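Local atomic coordinates of uncharacterized protein (Bacillus thuringiensis serovar kurstaki, PDB entry 4XE7), a protein that is a bacterial actin-like protein of the ParM family, which probably assembles into nucleotide-dependent cytoskeletal filaments that segregate plasmid DNA. Residues G238-N244 with N259-N265; V369-L375 with I396-F402. All coordinates share one frame; numbering follows the deposited sequence.

Interaction 1 (G238-N244 with N259-N265); sequences GAGTSDN and NTDLGTN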
loop_
_atom_site.group_PDB
_atom_site.type_symbol
_atom_site.label_atom_id
_atom_site.label_comp_id
_atom_site.label_asym_id
_atom_site.label_seq_id
_atom_site.Cartn_x
_atom_site.Cartn_y
_atom_site.Cartn_z
ATOM N N GLY A 238 -8.396 -0.960 9.486
ATOM C CA GLY A 238 -8.845 -0.812 8.110
ATOM C C GLY A 238 -10.273 -0.302 7.956
ATOM O O GLY A 238 -10.911 0.086 8.933
ATOM N N ALA A 239 -10.789 -0.339 6.730
ATOM C CA ALA A 239 -12.110 0.219 6.439
ATOM C C ALA A 239 -13.232 -0.674 6.971
ATOM O O ALA A 239 -14.230 -0.178 7.509
ATOM C CB ALA A 239 -12.272 0.441 4.928
ATOM N N GLY A 240 -13.061 -1.985 6.832
ATOM C CA GLY A 240 -14.096 -2.936 7.219
ATOM C C GLY A 240 -13.684 -3.852 8.354
ATOM O O GLY A 240 -14.509 -4.513 8.965
ATOM N N THR A 241 -12.388 -3.894 8.647
ATOM C CA THR A 241 -11.870 -4.799 9.659
ATOM C C THR A 241 -10.702 -4.177 10.394
ATOM O O THR A 241 -10.060 -3.248 9.897
ATOM C CB THR A 241 -11.351 -6.143 9.058
ATOM O OG1 THR A 241 -10.303 -5.862 8.122
ATOM C CG2 THR A 241 -12.460 -6.928 8.367
ATOM N N SER A 242 -10.405 -4.739 11.560
ATOM C CA SER A 242 -9.174 -4.439 12.273
ATOM C C SER A 242 -8.415 -5.739 12.496
ATOM O O SER A 242 -9.009 -6.753 12.888
ATOM C CB SER A 242 -9.465 -3.743 13.609
ATOM O OG SER A 242 -10.016 -2.454 13.403
ATOM N N ASP A 243 -7.109 -5.717 12.236
ATOM C CA ASP A 243 -6.268 -6.901 12.440
ATOM C C ASP A 243 -5.332 -6.730 13.654
ATOM O O ASP A 243 -4.448 -5.867 13.651
ATOM C CB ASP A 243 -5.470 -7.175 11.159
ATOM C CG ASP A 243 -4.676 -8.465 11.222
ATOM O OD1 ASP A 243 -5.280 -9.547 11.045
ATOM O OD2 ASP A 243 -3.443 -8.390 11.430
ATOM N N ASN A 244 -5.550 -7.511 14.703
ATOM C CA ASN A 244 -4.705 -7.383 15.893
ATOM C C ASN A 244 -3.651 -8.483 15.908
ATOM O O ASN A 244 -3.935 -9.606 16.291
ATOM C CB ASN A 244 -5.548 -7.429 17.164
ATOM C CG ASN A 244 -6.732 -6.483 17.105
ATOM O OD1 ASN A 244 -7.871 -6.894 16.861
ATOM N ND2 ASN A 244 -6.459 -5.198 17.291
ATOM N N ASN A 259 -8.687 -11.017 14.407
ATOM C CA ASN A 259 -9.153 -9.935 13.557
ATOM C C ASN A 259 -10.634 -9.734 13.776
ATOM O O ASN A 259 -11.352 -10.700 14.025
ATOM C CB ASN A 259 -8.863 -10.226 12.086
ATOM C CG ASN A 259 -9.472 -11.529 11.623
ATOM O OD1 ASN A 259 -10.669 -11.598 11.339
ATOM N ND2 ASN A 259 -8.652 -12.574 11.546
ATOM N N THR A 260 -11.095 -8.487 13.700
ATOM C CA THR A 260 -12.500 -8.188 13.979
ATOM C C THR A 260 -13.157 -7.360 12.884
ATOM O O THR A 260 -12.503 -6.928 11.927
ATOM C CB THR A 260 -12.671 -7.427 15.322
ATOM O OG1 THR A 260 -12.267 -6.061 15.161
ATOM C CG2 THR A 260 -11.851 -8.082 16.431
ATOM N N ASP A 261 -14.458 -7.133 13.042
ATOM C CA ASP A 261 -15.225 -6.335 12.091
ATOM C C ASP A 261 -15.273 -4.853 12.484
ATOM O O ASP A 261 -16.127 -4.114 11.997
ATOM C CB ASP A 261 -16.654 -6.883 11.959
ATOM C CG ASP A 261 -16.686 -8.276 11.357
ATOM O OD1 ASP A 261 -15.759 -8.602 10.588
ATOM O OD2 ASP A 261 -17.635 -9.041 11.643
ATOM N N LEU A 262 -14.373 -4.422 13.365
ATOM C CA LEU A 262 -14.309 -3.011 13.745
ATOM C C LEU A 262 -13.603 -2.194 12.651
ATOM O O LEU A 262 -12.370 -2.175 12.576
ATOM C CB LEU A 262 -13.594 -2.843 15.096
ATOM C CG LEU A 262 -13.528 -1.413 15.657
ATOM C CD1 LEU A 262 -14.916 -0.764 15.762
ATOM C CD2 LEU A 262 -12.842 -1.378 17.028
ATOM N N GLY A 263 -14.392 -1.522 11.811
ATOM C CA GLY A 263 -13.882 -0.791 10.658
ATOM C C GLY A 263 -14.262 0.677 10.735
ATOM O O GLY A 263 -15.035 1.059 11.606
ATOM N N THR A 264 -13.722 1.501 9.841
ATOM C CA THR A 264 -14.168 2.899 9.752
ATOM C C THR A 264 -15.473 3.080 8.958
ATOM O O THR A 264 -16.149 4.118 9.093
ATOM C CB THR A 264 -13.105 3.795 9.089
ATOM O OG1 THR A 264 -12.759 3.241 7.809
ATOM C CG2 THR A 264 -11.861 3.915 9.988
ATOM N N ASN A 265 -15.813 2.080 8.143
ATOM C CA ASN A 265 -16.943 2.163 7.220
ATOM C C ASN A 265 -18.223 2.674 7.872
ATOM O O ASN A 265 -18.789 3.684 7.444
ATOM C CB ASN A 265 -17.220 0.792 6.567
ATOM C CG ASN A 265 -16.270 0.482 5.424
ATOM O OD1 ASN A 265 -15.564 1.365 4.923
ATOM N ND2 ASN A 265 -16.258 -0.776 4.995
HETATM O O HOH W 1 -10.693 -0.004 11.605
HETATM O O HOH W 2 -10.217 -5.410 16.399
#

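Interaction 2 (V369-L375 with I396-F402); sequences VVGGGVL and IQESAYF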
loop_
_atom_site.group_PDB
_atom_site.type_symbol
_atom_site.label_atom_id
_atom_site.label_comp_id
_atom_site.label_asym_id
_atom_site.label_seq_id
_atom_site.Cartn_x
_atom_site.Cartn_y
_atom_site.Cartn_z
ATOM N N VAL A 369 -0.216 1.051 16.259
ATOM C CA VAL A 369 -1.342 1.145 15.339
ATOM C C VAL A 369 -0.857 1.560 13.958
ATOM O O VAL A 369 0.056 2.373 13.825
ATOM C CB VAL A 369 -2.430 2.130 15.824
ATOM C CG1 VAL A 369 -3.084 1.606 17.084
ATOM C CG2 VAL A 369 -1.858 3.555 16.043
ATOM N N VAL A 370 -1.446 0.957 12.930
ATOM C CA VAL A 370 -1.157 1.307 11.542
ATOM C C VAL A 370 -2.457 1.209 10.801
ATOM O O VAL A 370 -3.430 0.698 11.354
ATOM C CB VAL A 370 -0.103 0.373 10.879
ATOM C CG1 VAL A 370 1.199 0.423 11.633
ATOM C CG2 VAL A 370 -0.619 -1.045 10.810
ATOM N N GLY A 371 -2.485 1.691 9.558
ATOM C CA GLY A 371 -3.655 1.533 8.713
ATOM C C GLY A 371 -4.393 2.849 8.563
ATOM O O GLY A 371 -4.152 3.767 9.332
ATOM N N GLY A 372 -5.301 2.921 7.588
ATOM C CA GLY A 372 -6.093 4.111 7.325
ATOM C C GLY A 372 -6.976 4.542 8.491
ATOM O O GLY A 372 -7.334 5.712 8.602
ATOM N N GLY A 373 -7.336 3.593 9.349
ATOM C CA GLY A 373 -8.123 3.879 10.536
ATOM C C GLY A 373 -7.415 4.818 11.509
ATOM O O GLY A 373 -8.051 5.581 12.231
ATOM N N VAL A 374 -6.089 4.761 11.545
ATOM C CA VAL A 374 -5.335 5.662 12.410
ATOM C C VAL A 374 -5.492 7.100 11.931
ATOM O O VAL A 374 -5.566 8.034 12.732
ATOM C CB VAL A 374 -3.849 5.283 12.460
ATOM C CG1 VAL A 374 -3.092 6.193 13.384
ATOM C CG2 VAL A 374 -3.688 3.844 12.935
ATOM N N LEU A 375 -5.569 7.258 10.616
ATOM C CA LEU A 375 -5.733 8.564 10.002
ATOM C C LEU A 375 -7.129 9.117 10.264
ATOM O O LEU A 375 -7.283 10.281 10.600
ATOM C CB LEU A 375 -5.484 8.469 8.501
ATOM C CG LEU A 375 -4.140 7.881 8.063
ATOM C CD1 LEU A 375 -4.142 7.634 6.556
ATOM C CD2 LEU A 375 -2.992 8.785 8.459
ATOM N N ILE A 396 2.709 7.476 9.686
ATOM C CA ILE A 396 1.469 6.705 9.536
ATOM C C ILE A 396 0.844 6.865 8.148
ATOM O O ILE A 396 0.183 5.957 7.640
ATOM C CB ILE A 396 0.446 7.129 10.626
ATOM C CG1 ILE A 396 -0.814 6.278 10.577
ATOM C CG2 ILE A 396 0.090 8.621 10.475
ATOM C CD1 ILE A 396 -0.609 4.856 11.024
ATOM N N GLN A 397 1.063 8.016 7.515
ATOM C CA GLN A 397 0.541 8.248 6.173
ATOM C C GLN A 397 1.085 7.220 5.162
ATOM O O GLN A 397 0.463 6.956 4.129
ATOM C CB GLN A 397 0.874 9.678 5.714
ATOM C CG GLN A 397 0.390 10.763 6.679
ATOM C CD GLN A 397 0.556 12.176 6.128
ATOM O OE1 GLN A 397 -0.022 12.530 5.097
ATOM N NE2 GLN A 397 1.347 12.991 6.822
ATOM N N GLU A 398 2.231 6.621 5.475
ATOM C CA GLU A 398 2.846 5.655 4.566
ATOM C C GLU A 398 2.509 4.207 4.926
ATOM O O GLU A 398 3.189 3.277 4.464
ATOM C CB GLU A 398 4.368 5.854 4.532
ATOM C CG GLU A 398 4.798 7.124 3.786
ATOM C CD GLU A 398 4.021 7.343 2.487
ATOM O OE1 GLU A 398 3.974 6.424 1.631
ATOM O OE2 GLU A 398 3.440 8.438 2.327
ATOM N N SER A 399 1.454 4.027 5.727
ATOM C CA SER A 399 1.044 2.709 6.243
ATOM C C SER A 399 0.868 1.622 5.185
ATOM O O SER A 399 1.262 0.461 5.396
ATOM C CB SER A 399 -0.281 2.809 7.025
ATOM O OG SER A 399 -0.092 3.414 8.275
ATOM N N ALA A 400 0.244 1.983 4.072
ATOM C CA ALA A 400 -0.007 1.026 2.998
ATOM C C ALA A 400 1.276 0.348 2.500
ATOM O O ALA A 400 1.231 -0.775 2.014
ATOM C CB ALA A 400 -0.714 1.709 1.847
ATOM N N TYR A 401 2.410 1.024 2.662
ATOM C CA TYR A 401 3.679 0.554 2.120
ATOM C C TYR A 401 4.714 0.185 3.195
ATOM O O TYR A 401 5.903 0.103 2.919
ATOM C CB TYR A 401 4.242 1.624 1.174
ATOM C CG TYR A 401 3.341 1.848 -0.019
ATOM C CD1 TYR A 401 3.308 0.925 -1.070
ATOM C CD2 TYR A 401 2.498 2.946 -0.089
ATOM C CE1 TYR A 401 2.482 1.103 -2.156
ATOM C CE2 TYR A 401 1.655 3.131 -1.170
ATOM C CZ TYR A 401 1.653 2.212 -2.205
ATOM O OH TYR A 401 0.821 2.394 -3.296
ATOM N N PHE A 402 4.265 -0.035 4.424
ATOM C CA PHE A 402 5.197 -0.339 5.510
ATOM C C PHE A 402 5.943 -1.653 5.240
ATOM O O PHE A 402 7.101 -1.822 5.631
ATOM C CB PHE A 402 4.464 -0.426 6.861
ATOM C CG PHE A 402 4.287 0.912 7.573
ATOM C CD1 PHE A 402 4.794 2.085 7.048
ATOM C CD2 PHE A 402 3.622 0.969 8.796
ATOM C CE1 PHE A 402 4.647 3.286 7.719
ATOM C CE2 PHE A 402 3.471 2.157 9.472
ATOM C CZ PHE A 402 3.981 3.328 8.932
#

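Interaction 1 (G238-N244 with N259-N265)
Ser242 OG donates to the carbonyl O of Leu262 over just 2.5 Å, meeting it in the carbonyl plane. A chi1 of -67° places OG beside its own backbone N, from where it meets Leu262 O, and Gln351 of helix 337-362 bonds it as well. Beside it water 1 donates to both Leu262 O and Gly238 O, so Leu262 O is gripped twice. Packing is tight at Gly263, whose CA lies 3.2 Å from Ala239 O. Next to it Asn265 N donates to Ala239 O at 2.8 Å, and Thr264 N reaches Gly238 O by a longer bond. The run Asp236-Thr241 is consistent with the phosphate 2 loop of the actin superfamily, with no nucleotide bound in this apo model. These loops open into the antiparallel beta hairpin of strands 242-248 and 251-260. Ser242 and Thr260 form a hydrogen-bonded pair of it, with Thr260 N to Ser242 O at 2.8 Å and a return bond from Ser242 N to Thr260 O. Thr260 OG1 takes the N-H of Leu262 in an ST turn, and water 2 links it to Asn244 OD1, while Asn244 ND2 bonds Asn235. The Asp243-Asn259 side is looser: carboxylate and amide planes lie 11° apart, yet the nearest side-chain approach there is Asp243 OD1 to Asn259 CB, 3.8 Å, and Asn259 faces solvent.

Interaction 2 (V369-L375 with I396-F402)
The carbonyl O of Ile396 is gripped by two donors of one residue: Ser399 OG comes in on a lone pair at 2.6 Å, and Ser399 N closes the 3-10 turn. The same hydroxyl oxygen receives the N-H of Gly371 across the contact, a weak bond of 3.2 Å but nearly straight at 172°. Ser399 thus ties its own turn to the glycine bend. The run Val369-Gly373 is consistent with the adenosine motif of actin-like ATPases. Around this polar link the packing is apolar. At Ile396, chi1 -176° carries CG1 toward Val374, and chi2 near 70° turns CD1 to Val370 CA and, 3.6 Å away, Val374 CB. On its other branch CG2 meets Leu375 CD2 at 3.7 Å, the two side chains running past each other in opposite directions. Val370 CG1 touches the Phe402 ring at its edge, in plane, 3.6 Å from CE2, while Ser399 CA sits over the centre of one ring face. The contact joins the glycine turn at Gly371, between strand 366-370 and the helix that follows, to the segment leading into helix 402-418. Helix 300-317 packs on Ile396 and Leu375 through Ile316 and Met309, and strand 232-237 lies against Val370 and Val374.

Both contacts reach the same five-stranded sheet, but at different depths. Interaction 2 is a buried contact near the centre of the chain, whereas interaction 1 is only partly buried, at the edge hairpin of the sheet. Their chemistry follows: 238-244 and 259-265 are held by backbone bonds, a serine hydroxyl and bridging waters, while 369-375 and 396-402 rely on branched aliphatic side chains and an aromatic edge, with a single weak bond between them. Strand 232-237 runs between the hairpin and strand 366-370 and so connects the two. They also meet directly, Thr264 CG2 packing 3.8 Å from Gly373 CA, with the contact centres about 13 Å apart.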